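PDB 5DYN: putative peptidase from Bacteroides fragilis, which is a clostripain-family (C11) cysteine protease that probably activates the Bacteroides fragilis toxin by proteolytic cleavage. Local coordinates for residues 28-32 / 33-37; 66-69 / 70-74; 85-88 / 89-93; 113-116 / 117-120; 149-153 / 154-158. All blocks are in the same frame, centred on the assembly; numbering follows the deposited sequence.

In the fold
All five contacts are local and lie in one chain, the C-terminal piece of a longer clostripain-family peptidase. They follow one another in sequence. Interaction 1 sits at the end of strand 25-31, and interaction 4 ends strand 110-115 of the same mixed sheet; their centres are about 14 Å apart. Interactions 2 and 3 lie on the consecutive helices 65-72 and 78-92, about 14 Å apart between centres. Val-68 and Tyr-86 each meet Phe-29. Interaction 5 is a loop about 32 Å from interaction 2 between centres; its Tyr-157 stacks on Phe-34. Glu-36 packs on Ala-114 of interaction 4. Interaction 1 thus touches all four others, through Phe-29, Asp-31, Phe-34 and Glu-36.

Interaction 1 of 5, residues 28-32 / 33-37; sequences LFFDA and CFMEA. With NA (sodium ion), chain J.
Phe-30 and Met-35 meet in the strand-to-loop turn that carries Asp-Ala-Cys, the form of the clan CD cysteine motif in this clostripain-family chain. Strand 25-31 runs out here, and the loop after Cys-33 brings Met-35 back against it. CB of Phe-30 lies 3.7 Å from CB of Met-35. CG of Met-35 comes equally near CD2 of Phe-30. Further out, the CE methyl of Met-35 is 4.0 Å from CE2 of Phe-30. The methionine is bent twice, with chi2 at -44° and chi3 at -65°, and this curl returns the methyl to the ring. SD of Met-35 is 5.4 Å from the centroid of the Phe-30 ring and 43° off its normal, an oblique Met-aromatic contact. Ala-32 adds a methyl, its CB 4.1 Å from CG of Met-35. No hydrogen bond joins the two segments, so their direct contact is apolar. Asp-31 is the centre of an inverse gamma turn, and its OD2 accepts from the backbone N of Ala-63. The carbonyl O of Phe-34 binds a sodium ion at 2.7 Å, together with Pro-55 and Ser-212. Phe-30 also stacks on Phe-115 of the other chain, whose strand pairs in parallel with 28-31. A hydrophobic strand leading into Ala-Cys is typical of clan CD peptidases; that cysteine is the nucleophile in relatives, and Cys-33 is probably its counterpart.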
# COMPACT_ATOMS: atom_id res chain seq x y z
N LEU B 28 6.77 0.45 4.93
CA LEU B 28 6.56 0.44 3.49
C LEU B 28 5.27 1.19 3.19
O LEU B 28 4.18 0.64 3.26
CB LEU B 28 6.48 -0.99 2.94
CG LEU B 28 7.81 -1.72 2.69
CD1 LEU B 28 8.45 -2.17 4.00
CD2 LEU B 28 7.60 -2.91 1.76
N PHE B 29 5.41 2.48 2.87
CA PHE B 29 4.25 3.32 2.62
C PHE B 29 3.86 3.27 1.14
O PHE B 29 4.57 3.78 0.28
CB PHE B 29 4.54 4.77 3.05
CG PHE B 29 3.42 5.73 2.78
CD1 PHE B 29 2.10 5.31 2.80
CD2 PHE B 29 3.68 7.06 2.49
CE1 PHE B 29 1.07 6.19 2.55
CE2 PHE B 29 2.66 7.95 2.24
CZ PHE B 29 1.35 7.51 2.27
N PHE B 30 2.71 2.66 0.87
CA PHE B 30 2.16 2.61 -0.48
C PHE B 30 1.12 3.70 -0.69
O PHE B 30 -0.07 3.51 -0.40
CB PHE B 30 1.54 1.25 -0.77
CG PHE B 30 2.53 0.19 -1.15
CD1 PHE B 30 3.25 -0.48 -0.17
CD2 PHE B 30 2.75 -0.13 -2.47
CE1 PHE B 30 4.16 -1.46 -0.52
CE2 PHE B 30 3.67 -1.10 -2.83
CZ PHE B 30 4.38 -1.76 -1.84
N ASP B 31 1.56 4.85 -1.18
CA ASP B 31 0.64 5.90 -1.61
C ASP B 31 0.04 5.48 -2.95
O ASP B 31 0.31 6.08 -3.98
CB ASP B 31 1.35 7.25 -1.73
CG ASP B 31 0.40 8.42 -1.56
OD1 ASP B 31 -0.83 8.19 -1.54
OD2 ASP B 31 0.89 9.57 -1.46
N ALA B 32 -0.77 4.42 -2.91
CA ALA B 32 -1.31 3.80 -4.12
C ALA B 32 -2.56 2.99 -3.77
O ALA B 32 -2.77 2.64 -2.61
CB ALA B 32 -0.27 2.92 -4.78
N CYS B 33 -3.37 2.70 -4.78
CA CYS B 33 -4.66 2.04 -4.57
C CYS B 33 -4.54 0.59 -4.13
O CYS B 33 -3.65 -0.13 -4.57
CB CYS B 33 -5.50 2.11 -5.85
SG CYS B 33 -6.46 3.62 -6.03
N PHE B 34 -5.44 0.18 -3.24
CA PHE B 34 -5.71 -1.24 -2.97
C PHE B 34 -4.55 -2.03 -2.38
O PHE B 34 -4.59 -3.26 -2.38
CB PHE B 34 -6.16 -1.93 -4.27
CG PHE B 34 -7.42 -1.36 -4.87
CD1 PHE B 34 -8.57 -1.21 -4.12
CD2 PHE B 34 -7.45 -1.01 -6.21
CE1 PHE B 34 -9.73 -0.70 -4.69
CE2 PHE B 34 -8.60 -0.50 -6.79
CZ PHE B 34 -9.74 -0.35 -6.03
N MET B 35 -3.52 -1.35 -1.89
CA MET B 35 -2.30 -2.06 -1.51
C MET B 35 -2.32 -2.61 -0.08
O MET B 35 -1.45 -3.40 0.30
CB MET B 35 -1.09 -1.15 -1.68
CG MET B 35 -0.82 -0.75 -3.13
SD MET B 35 -0.96 -2.12 -4.30
CE MET B 35 0.39 -3.18 -3.77
N GLU B 36 -3.31 -2.21 0.72
CA GLU B 36 -3.40 -2.75 2.07
C GLU B 36 -4.13 -4.08 2.04
O GLU B 36 -5.24 -4.22 2.56
CB GLU B 36 -4.09 -1.76 3.02
CG GLU B 36 -3.76 -1.98 4.50
CD GLU B 36 -2.33 -1.60 4.87
OE1 GLU B 36 -1.61 -1.05 4.01
OE2 GLU B 36 -1.93 -1.84 6.03
N ALA B 37 -3.50 -5.06 1.41
CA ALA B 37 -4.06 -6.40 1.26
C ALA B 37 -3.22 -7.40 2.04
O ALA B 37 -2.00 -7.26 2.13
CB ALA B 37 -4.13 -6.79 -0.20
NA NA J . -6.91 -3.98 -1.24

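Interaction 2 of 5, residues 66-69 / 70-74; sequences QTVV and PAMFS
Val-69 meets Met-72 and Phe-73 in the last turn of helix 65-72. The apolar contacts come first. CG2 of Val-69 lies 3.7 Å from the CE methyl of Met-72. The methionine gets there by a turn about the CG-SD bond (chi3 -57°), after a straight run through chi2. CG1 of Val-68 touches the same side chain lower down, 4.1 Å from CG of Met-72. CG1 of Val-69 reaches CE2 of Phe-73 more loosely, at 4.2 Å. The second group is the hydrogen bonding. Ala-71 N bonds to Thr-67 O, and Met-72 N bonds to Val-68 O at 2.8 Å. The bonds from Phe-73 N and Met-72 N to Val-69 O are both weak, as the helix is running out. Beyond the helix, Ser-74 OG donates to Ala-71 O at 3.0 Å, from above the carbonyl plane. The third group is carbonyl against carbon. Pro-70 has no N-H to give to the turn before, and its CD stands 3.4 Å from Gln-66 O instead. The helix is kinked at this point. Val-69 O also lies at the edge of the Phe-73 ring, near its plane, 3.1 Å from CD2 of Phe-73. Val-68 and Met-72 pack on Phe-29 and Phe-27 of strand 25-31, while Val-69 meets Met-43 of the other chain. The whole is a proline-kinked helix end, laid against strand 25-31 of the main sheet, where the sheet runs on into the other chain.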
# COMPACT_ATOMS: atom_id res chain seq x y z
N GLN B 66 3.32 17.60 2.97
CA GLN B 66 3.78 18.72 3.79
C GLN B 66 3.77 18.32 5.27
O GLN B 66 4.54 18.85 6.06
CB GLN B 66 2.93 19.97 3.56
CG GLN B 66 1.46 19.81 3.90
CD GLN B 66 0.61 19.43 2.70
OE1 GLN B 66 1.09 18.78 1.77
NE2 GLN B 66 -0.65 19.84 2.71
N THR B 67 2.91 17.36 5.62
CA THR B 67 2.86 16.85 6.98
C THR B 67 3.35 15.40 7.07
O THR B 67 3.84 14.97 8.11
CB THR B 67 1.44 16.92 7.56
OG1 THR B 67 0.58 16.06 6.82
CG2 THR B 67 0.92 18.35 7.51
N VAL B 68 3.22 14.66 5.97
CA VAL B 68 3.64 13.26 5.95
C VAL B 68 5.16 13.15 5.97
O VAL B 68 5.72 12.28 6.64
CB VAL B 68 3.08 12.52 4.71
CG1 VAL B 68 3.65 11.11 4.62
CG2 VAL B 68 1.57 12.46 4.77
N VAL B 69 5.84 14.04 5.25
CA VAL B 69 7.30 14.03 5.24
C VAL B 69 7.88 14.22 6.65
O VAL B 69 8.76 13.45 7.05
CB VAL B 69 7.88 15.09 4.27
CG1 VAL B 69 9.31 15.45 4.65
CG2 VAL B 69 7.82 14.60 2.83
N PRO B 70 7.40 15.22 7.42
CA PRO B 70 7.88 15.27 8.80
C PRO B 70 7.53 14.01 9.61
O PRO B 70 8.34 13.57 10.43
CB PRO B 70 7.17 16.49 9.38
CG PRO B 70 6.88 17.35 8.21
CD PRO B 70 6.58 16.40 7.10
N ALA B 71 6.35 13.45 9.36
CA ALA B 71 5.94 12.23 10.04
C ALA B 71 6.91 11.09 9.75
O ALA B 71 7.19 10.26 10.61
CB ALA B 71 4.53 11.84 9.62
N MET B 72 7.43 11.06 8.52
CA MET B 72 8.35 10.01 8.12
C MET B 72 9.70 10.11 8.83
O MET B 72 10.43 9.12 8.91
CB MET B 72 8.57 10.04 6.60
CG MET B 72 7.33 9.71 5.80
SD MET B 72 7.65 9.46 4.04
CE MET B 72 8.40 11.03 3.61
N PHE B 73 10.02 11.29 9.34
CA PHE B 73 11.31 11.49 10.01
C PHE B 73 11.15 11.68 11.51
O PHE B 73 11.96 12.35 12.15
CB PHE B 73 12.04 12.68 9.39
CG PHE B 73 12.54 12.42 8.00
CD1 PHE B 73 13.76 11.79 7.79
CD2 PHE B 73 11.80 12.80 6.89
CE1 PHE B 73 14.22 11.54 6.51
CE2 PHE B 73 12.26 12.56 5.61
CZ PHE B 73 13.47 11.93 5.42
N SER B 74 10.10 11.09 12.08
CA SER B 74 9.90 11.09 13.52
C SER B 74 10.93 10.20 14.20
O SER B 74 11.51 9.32 13.56
CB SER B 74 8.49 10.64 13.87
OG SER B 74 7.52 11.53 13.36

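Interaction 3 of 5, residues 85-88 / 89-93; sequences CYYD and YYQSR. With NA (sodium ion), chain F.
Tyr-86 and Tyr-90 stand one turn apart on helix 78-92, an i/i+4 aromatic pair. Their planes are 25° apart, near parallel but displaced, with little overlap. The centroids are 5.6 Å apart, and the rings touch through their CE2 atoms at 3.4 Å. Tyr-86 has CG anti to its N (chi1 -158°), while CG of Tyr-90 lies beside its own N (chi1 -76°); the Tyr-90 ring leans back along the helix toward Tyr-86, which brings the CE2 atoms together. The edge of Tyr-90 also meets Tyr-86 O in its plane. Both hydroxyls are bonded outside the helix, Tyr-86 OH to Asp-31 and Tyr-90 OH to Gly-62 O. Tyr-87 and Gln-91 form a second pair. CB of Gln-91 sits over one face of the Tyr-87 ring, 4.0 Å from its centroid, a CH-pi contact. The backbone beneath is helical, with Gln-91 N bonded to Tyr-87 O at 2.9 Å. Asp-88 O takes two bonds from Ser-92, from OG at 2.8 Å and from N, on opposite faces of its plane. Arg-93 folds back over Tyr-89. Its NH1 lies 3.2 Å above the plane of the Tyr-89 ring, over the centre, and donates to Tyr-89 O. Tyr-90 O binds a sodium ion at 3.0 Å, a site shared with Trp-105 O.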
# COMPACT_ATOMS: atom_id res chain seq x y z
N CYS B 85 -1.39 11.40 10.02
CA CYS B 85 -1.24 12.62 9.22
C CYS B 85 -2.09 12.55 7.96
O CYS B 85 -2.84 13.47 7.65
CB CYS B 85 0.22 12.88 8.85
SG CYS B 85 1.22 13.55 10.18
N TYR B 86 -1.93 11.45 7.23
CA TYR B 86 -2.69 11.20 6.01
C TYR B 86 -4.18 11.32 6.30
O TYR B 86 -4.91 12.02 5.58
CB TYR B 86 -2.38 9.81 5.47
CG TYR B 86 -2.66 9.60 3.99
CD1 TYR B 86 -1.71 9.05 3.15
CD2 TYR B 86 -3.88 9.99 3.44
CE1 TYR B 86 -1.96 8.86 1.81
CE2 TYR B 86 -4.14 9.81 2.10
CZ TYR B 86 -3.18 9.24 1.29
OH TYR B 86 -3.44 9.07 -0.05
N TYR B 87 -4.63 10.65 7.36
CA TYR B 87 -6.05 10.62 7.68
C TYR B 87 -6.59 11.98 8.15
O TYR B 87 -7.63 12.43 7.67
CB TYR B 87 -6.34 9.57 8.76
CG TYR B 87 -7.78 9.61 9.22
CD1 TYR B 87 -8.79 9.07 8.44
CD2 TYR B 87 -8.13 10.20 10.43
CE1 TYR B 87 -10.11 9.11 8.84
CE2 TYR B 87 -9.45 10.25 10.84
CZ TYR B 87 -10.43 9.69 10.04
OH TYR B 87 -11.75 9.73 10.43
N ASP B 88 -5.89 12.60 9.09
CA ASP B 88 -6.34 13.86 9.69
C ASP B 88 -6.56 14.94 8.65
O ASP B 88 -7.49 15.75 8.77
CB ASP B 88 -5.35 14.35 10.75
CG ASP B 88 -5.41 13.53 12.03
OD1 ASP B 88 -6.46 12.92 12.30
OD2 ASP B 88 -4.40 13.51 12.77
N TYR B 89 -5.72 14.95 7.63
CA TYR B 89 -5.81 15.94 6.56
C TYR B 89 -7.13 15.84 5.81
O TYR B 89 -7.81 16.84 5.60
CB TYR B 89 -4.65 15.78 5.58
CG TYR B 89 -4.58 16.86 4.53
CD1 TYR B 89 -3.86 18.03 4.75
CD2 TYR B 89 -5.22 16.71 3.30
CE1 TYR B 89 -3.79 19.02 3.79
CE2 TYR B 89 -5.15 17.70 2.34
CZ TYR B 89 -4.43 18.85 2.59
OH TYR B 89 -4.36 19.84 1.63
N TYR B 90 -7.48 14.63 5.41
CA TYR B 90 -8.66 14.42 4.59
C TYR B 90 -9.94 14.42 5.43
O TYR B 90 -11.02 14.69 4.90
CB TYR B 90 -8.56 13.11 3.80
CG TYR B 90 -7.64 13.19 2.61
CD1 TYR B 90 -8.13 13.55 1.36
CD2 TYR B 90 -6.28 12.91 2.72
CE1 TYR B 90 -7.29 13.61 0.26
CE2 TYR B 90 -5.44 12.97 1.63
CZ TYR B 90 -5.95 13.33 0.40
OH TYR B 90 -5.12 13.40 -0.70
N GLN B 91 -9.82 14.11 6.71
CA GLN B 91 -11.00 14.11 7.57
C GLN B 91 -11.39 15.54 7.93
O GLN B 91 -12.56 15.84 8.15
CB GLN B 91 -10.77 13.26 8.83
CG GLN B 91 -9.91 13.89 9.91
CD GLN B 91 -10.71 14.76 10.87
OE1 GLN B 91 -11.95 14.73 10.88
NE2 GLN B 91 -10.01 15.56 11.67
N SER B 92 -10.39 16.43 7.97
CA SER B 92 -10.63 17.83 8.28
C SER B 92 -11.39 18.51 7.15
O SER B 92 -12.17 19.44 7.38
CB SER B 92 -9.31 18.56 8.52
OG SER B 92 -8.67 18.07 9.69
N ARG B 93 -11.17 18.04 5.93
CA ARG B 93 -11.79 18.63 4.75
C ARG B 93 -12.94 17.76 4.24
O ARG B 93 -13.50 18.03 3.18
CB ARG B 93 -10.75 18.84 3.66
CG ARG B 93 -9.65 19.81 4.06
CD ARG B 93 -8.42 19.71 3.18
NE ARG B 93 -7.44 20.73 3.53
CZ ARG B 93 -6.62 20.65 4.57
NH1 ARG B 93 -6.66 19.60 5.37
NH2 ARG B 93 -5.75 21.63 4.82
NA NA F . -12.06 15.07 2.16

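Interaction 4 of 5, residues 113-116 / 117-120; sequences VAKM and SELE. With NA (sodium ion), chain H.
Lys-115 runs past Ser-117 and Glu-118 with its chain fully extended. CE of Lys-115 lies 3.5 Å from OG of Ser-117, and CD of Lys-115 is near CG of Glu-118. The charged ends do not meet: NZ of Lys-115 and OE2 of Glu-118 are 5.0 Å apart. A water spans them, bonded weakly to the lysine and donating to the carboxylate. Lys-115 O accepts from Glu-118 N at 3.3 Å, well above the carbonyl plane, and the CD2 methyl of Leu-119 packs against the same oxygen. This is a tight strand-to-helix turn: strand 110-115 of the main sheet ends, and helix 119-127 begins within four residues. A bend at chi2 (-77°) turns the Glu-118 carboxylate so that OE1 binds a sodium ion at 2.9 Å, alongside Ala-180 O. The same OE1 accepts from Asn-121 ND2. Met-116 comes next, its side chain turned from the helix toward Leu-51 of strand 50-53 and Leu-44. Its carbonyl O takes two bonds. Leu-119 N donates to Met-116 O at 3.1 Å, from above the carbonyl plane. A second water donates to Met-116 O at 2.6 Å and accepts from Glu-120 N at 3.0 Å.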
# COMPACT_ATOMS: atom_id res chain seq x y z
N VAL B 113 -2.55 0.57 9.00
CA VAL B 113 -1.17 0.15 9.17
C VAL B 113 -1.12 -1.28 9.69
O VAL B 113 -1.75 -1.61 10.70
CB VAL B 113 -0.39 1.07 10.13
CG1 VAL B 113 1.06 0.63 10.21
CG2 VAL B 113 -0.48 2.50 9.67
N ALA B 114 -0.36 -2.13 9.01
CA ALA B 114 -0.28 -3.54 9.37
C ALA B 114 1.11 -3.89 9.90
O ALA B 114 2.12 -3.51 9.32
CB ALA B 114 -0.62 -4.42 8.17
N LYS B 115 1.14 -4.62 11.02
CA LYS B 115 2.40 -5.10 11.57
C LYS B 115 2.85 -6.36 10.83
O LYS B 115 2.24 -7.42 10.96
CB LYS B 115 2.25 -5.37 13.07
CG LYS B 115 3.56 -5.63 13.80
CD LYS B 115 3.37 -5.65 15.31
CE LYS B 115 4.70 -5.74 16.04
NZ LYS B 115 4.56 -5.57 17.51
N MET B 116 3.91 -6.23 10.05
CA MET B 116 4.38 -7.31 9.17
C MET B 116 4.80 -8.57 9.92
O MET B 116 4.61 -9.68 9.42
CB MET B 116 5.55 -6.82 8.32
CG MET B 116 5.21 -5.69 7.37
SD MET B 116 4.29 -6.25 5.93
CE MET B 116 5.02 -5.21 4.66
N SER B 117 5.37 -8.40 11.11
CA SER B 117 5.93 -9.53 11.85
C SER B 117 4.85 -10.50 12.31
O SER B 117 5.14 -11.64 12.65
CB SER B 117 6.74 -9.03 13.05
OG SER B 117 5.92 -8.28 13.94
N GLU B 118 3.60 -10.04 12.32
CA GLU B 118 2.48 -10.85 12.78
C GLU B 118 1.77 -11.58 11.64
O GLU B 118 0.81 -12.31 11.87
CB GLU B 118 1.48 -9.98 13.54
CG GLU B 118 2.00 -9.42 14.86
CD GLU B 118 2.02 -10.45 15.98
OE1 GLU B 118 1.77 -11.64 15.72
OE2 GLU B 118 2.28 -10.06 17.14
N LEU B 119 2.26 -11.39 10.42
CA LEU B 119 1.61 -11.96 9.24
C LEU B 119 1.73 -13.49 9.18
O LEU B 119 0.84 -14.17 8.67
CB LEU B 119 2.19 -11.34 7.96
CG LEU B 119 1.34 -10.24 7.34
CD1 LEU B 119 0.03 -10.82 6.80
CD2 LEU B 119 1.06 -9.14 8.35
N GLU B 120 2.83 -14.02 9.70
CA GLU B 120 3.01 -15.47 9.73
C GLU B 120 2.05 -16.10 10.73
O GLU B 120 1.47 -17.15 10.46
CB GLU B 120 4.46 -15.83 10.04
CG GLU B 120 5.41 -15.41 8.94
CD GLU B 120 6.79 -16.02 9.09
OE1 GLU B 120 7.08 -16.59 10.16
OE2 GLU B 120 7.58 -15.93 8.13
NA NA H . -0.91 -12.46 14.84
O HOH W 1 1.44 -6.96 17.67
O HOH W 2 5.18 -12.21 9.37

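Interaction 5 of 5, residues 149-153 / 154-158; sequences DRRTD and KQYYY
The Arg-151 guanidinium has CD of Lys-154 over the centre of one face, 3.5 Å above the plane. The carboxylate of Asp-149 lies at its edge. Two tyrosine rings approach its NH2 obliquely. CD2 of Tyr-156 is 3.4 Å from NH2 of Arg-151, with the ring and guanidinium planes 75° apart. CE2 of Tyr-157 comes to 3.6 Å from the same nitrogen, its ring only 22° from the guanidinium plane. CB of Tyr-156 sits over the centre of one face of the Tyr-157 ring, and CB of Lys-154 lies over a face of the Tyr-156 ring, toward its rim. Arg-151 holds Asp-149 side-on in a two-bond salt bridge, NE to OD1 and NH2 to OD2, both at 2.7 Å. OD1 of Asp-149 also accepts from the backbone N of Arg-151, which closes an Asx turn. OD2 takes its second bond from Tyr-156 N at 2.7 Å, on the opposite face of the carboxylate from NH2. Four bonds thus fix the buried carboxylate, which ties the two arms of this loop before strand 158-159. At the loop's tip, Arg-151 O accepts from Lys-154 N at 2.7 Å, closing a type I beta turn, and from Gln-155 N at 2.9 Å. Glu-120 of the other chain makes a salt bridge to NH1 of Arg-151 and a hydrogen bond with Tyr-157 OH. Tyr-157 also stacks on Phe-34. NZ of Lys-154 donates to Tyr-156 OH at 3.2 Å, a reach that follows from the bend at chi4 (-53°).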
# COMPACT_ATOMS: atom_id res chain seq x y z
N ASP B 149 -13.72 -2.92 -3.13
CA ASP B 149 -13.67 -2.77 -4.58
C ASP B 149 -15.04 -2.39 -5.13
O ASP B 149 -15.95 -3.21 -5.17
CB ASP B 149 -13.16 -4.06 -5.23
CG ASP B 149 -12.74 -3.86 -6.68
OD1 ASP B 149 -13.20 -2.90 -7.32
OD2 ASP B 149 -11.94 -4.69 -7.18
N ARG B 150 -15.16 -1.14 -5.56
CA ARG B 150 -16.44 -0.60 -5.97
C ARG B 150 -16.71 -0.79 -7.46
O ARG B 150 -17.74 -0.35 -7.98
CB ARG B 150 -16.51 0.89 -5.61
CG ARG B 150 -16.52 1.12 -4.11
CD ARG B 150 -17.87 0.72 -3.56
NE ARG B 150 -17.77 -0.14 -2.39
CZ ARG B 150 -18.82 -0.56 -1.69
NH1 ARG B 150 -20.05 -0.18 -2.04
NH2 ARG B 150 -18.65 -1.35 -0.63
N ARG B 151 -15.78 -1.46 -8.14
CA ARG B 151 -15.94 -1.82 -9.54
C ARG B 151 -16.68 -3.14 -9.65
O ARG B 151 -16.07 -4.21 -9.51
CB ARG B 151 -14.58 -1.91 -10.23
CG ARG B 151 -13.72 -0.66 -10.06
CD ARG B 151 -12.26 -0.94 -10.33
NE ARG B 151 -11.74 -1.99 -9.45
CZ ARG B 151 -10.47 -2.38 -9.42
NH1 ARG B 151 -9.58 -1.80 -10.21
NH2 ARG B 151 -10.10 -3.34 -8.58
N THR B 152 -17.98 -3.09 -9.92
CA THR B 152 -18.83 -4.28 -9.83
C THR B 152 -18.47 -5.38 -10.81
O THR B 152 -18.94 -6.51 -10.67
CB THR B 152 -20.32 -3.92 -10.03
OG1 THR B 152 -20.55 -3.56 -11.40
CG2 THR B 152 -20.73 -2.77 -9.12
N ASP B 153 -17.64 -5.07 -11.80
CA ASP B 153 -17.20 -6.09 -12.75
C ASP B 153 -15.88 -6.71 -12.30
O ASP B 153 -15.31 -7.56 -12.98
CB ASP B 153 -17.07 -5.50 -14.16
CG ASP B 153 -15.96 -4.46 -14.26
OD1 ASP B 153 -15.69 -3.78 -13.25
OD2 ASP B 153 -15.36 -4.33 -15.35
N LYS B 154 -15.40 -6.30 -11.13
CA LYS B 154 -14.17 -6.85 -10.57
C LYS B 154 -14.37 -7.32 -9.13
O LYS B 154 -14.26 -8.52 -8.85
CB LYS B 154 -13.05 -5.82 -10.64
CG LYS B 154 -12.62 -5.48 -12.06
CD LYS B 154 -11.46 -4.50 -12.07
CE LYS B 154 -11.08 -4.13 -13.50
NZ LYS B 154 -10.83 -5.35 -14.31
N GLN B 155 -14.67 -6.39 -8.23
CA GLN B 155 -14.93 -6.71 -6.82
C GLN B 155 -13.84 -7.60 -6.22
O GLN B 155 -14.13 -8.64 -5.63
CB GLN B 155 -16.31 -7.38 -6.68
CG GLN B 155 -17.46 -6.51 -7.17
CD GLN B 155 -18.83 -7.09 -6.83
OE1 GLN B 155 -19.28 -8.04 -7.46
NE2 GLN B 155 -19.48 -6.51 -5.83
N TYR B 156 -12.59 -7.17 -6.39
CA TYR B 156 -11.43 -7.96 -6.00
C TYR B 156 -11.23 -8.07 -4.49
O TYR B 156 -10.84 -9.12 -3.99
CB TYR B 156 -10.16 -7.38 -6.61
CG TYR B 156 -10.07 -7.45 -8.11
CD1 TYR B 156 -10.83 -8.36 -8.84
CD2 TYR B 156 -9.21 -6.61 -8.81
CE1 TYR B 156 -10.73 -8.43 -10.22
CE2 TYR B 156 -9.11 -6.66 -10.18
CZ TYR B 156 -9.87 -7.57 -10.88
OH TYR B 156 -9.77 -7.62 -12.25
N TYR B 157 -11.48 -6.98 -3.78
CA TYR B 157 -11.02 -6.87 -2.40
C TYR B 157 -12.16 -6.78 -1.38
O TYR B 157 -12.98 -5.87 -1.43
CB TYR B 157 -10.11 -5.65 -2.26
CG TYR B 157 -9.16 -5.48 -3.42
CD1 TYR B 157 -8.01 -6.25 -3.52
CD2 TYR B 157 -9.42 -4.56 -4.43
CE1 TYR B 157 -7.14 -6.11 -4.58
CE2 TYR B 157 -8.56 -4.41 -5.50
CZ TYR B 157 -7.42 -5.19 -5.57
OH TYR B 157 -6.56 -5.04 -6.63
N TYR B 158 -12.19 -7.74 -0.47
CA TYR B 158 -13.15 -7.74 0.63
C TYR B 158 -12.42 -7.67 1.96
O TYR B 158 -11.25 -8.03 2.06
CB TYR B 158 -14.03 -8.98 0.59
CG TYR B 158 -15.01 -9.02 -0.55
CD1 TYR B 158 -14.64 -9.49 -1.80
CD2 TYR B 158 -16.32 -8.59 -0.38
CE1 TYR B 158 -15.54 -9.53 -2.85
CE2 TYR B 158 -17.23 -8.63 -1.42
CZ TYR B 158 -16.83 -9.10 -2.65
OH TYR B 158 -17.73 -9.14 -3.69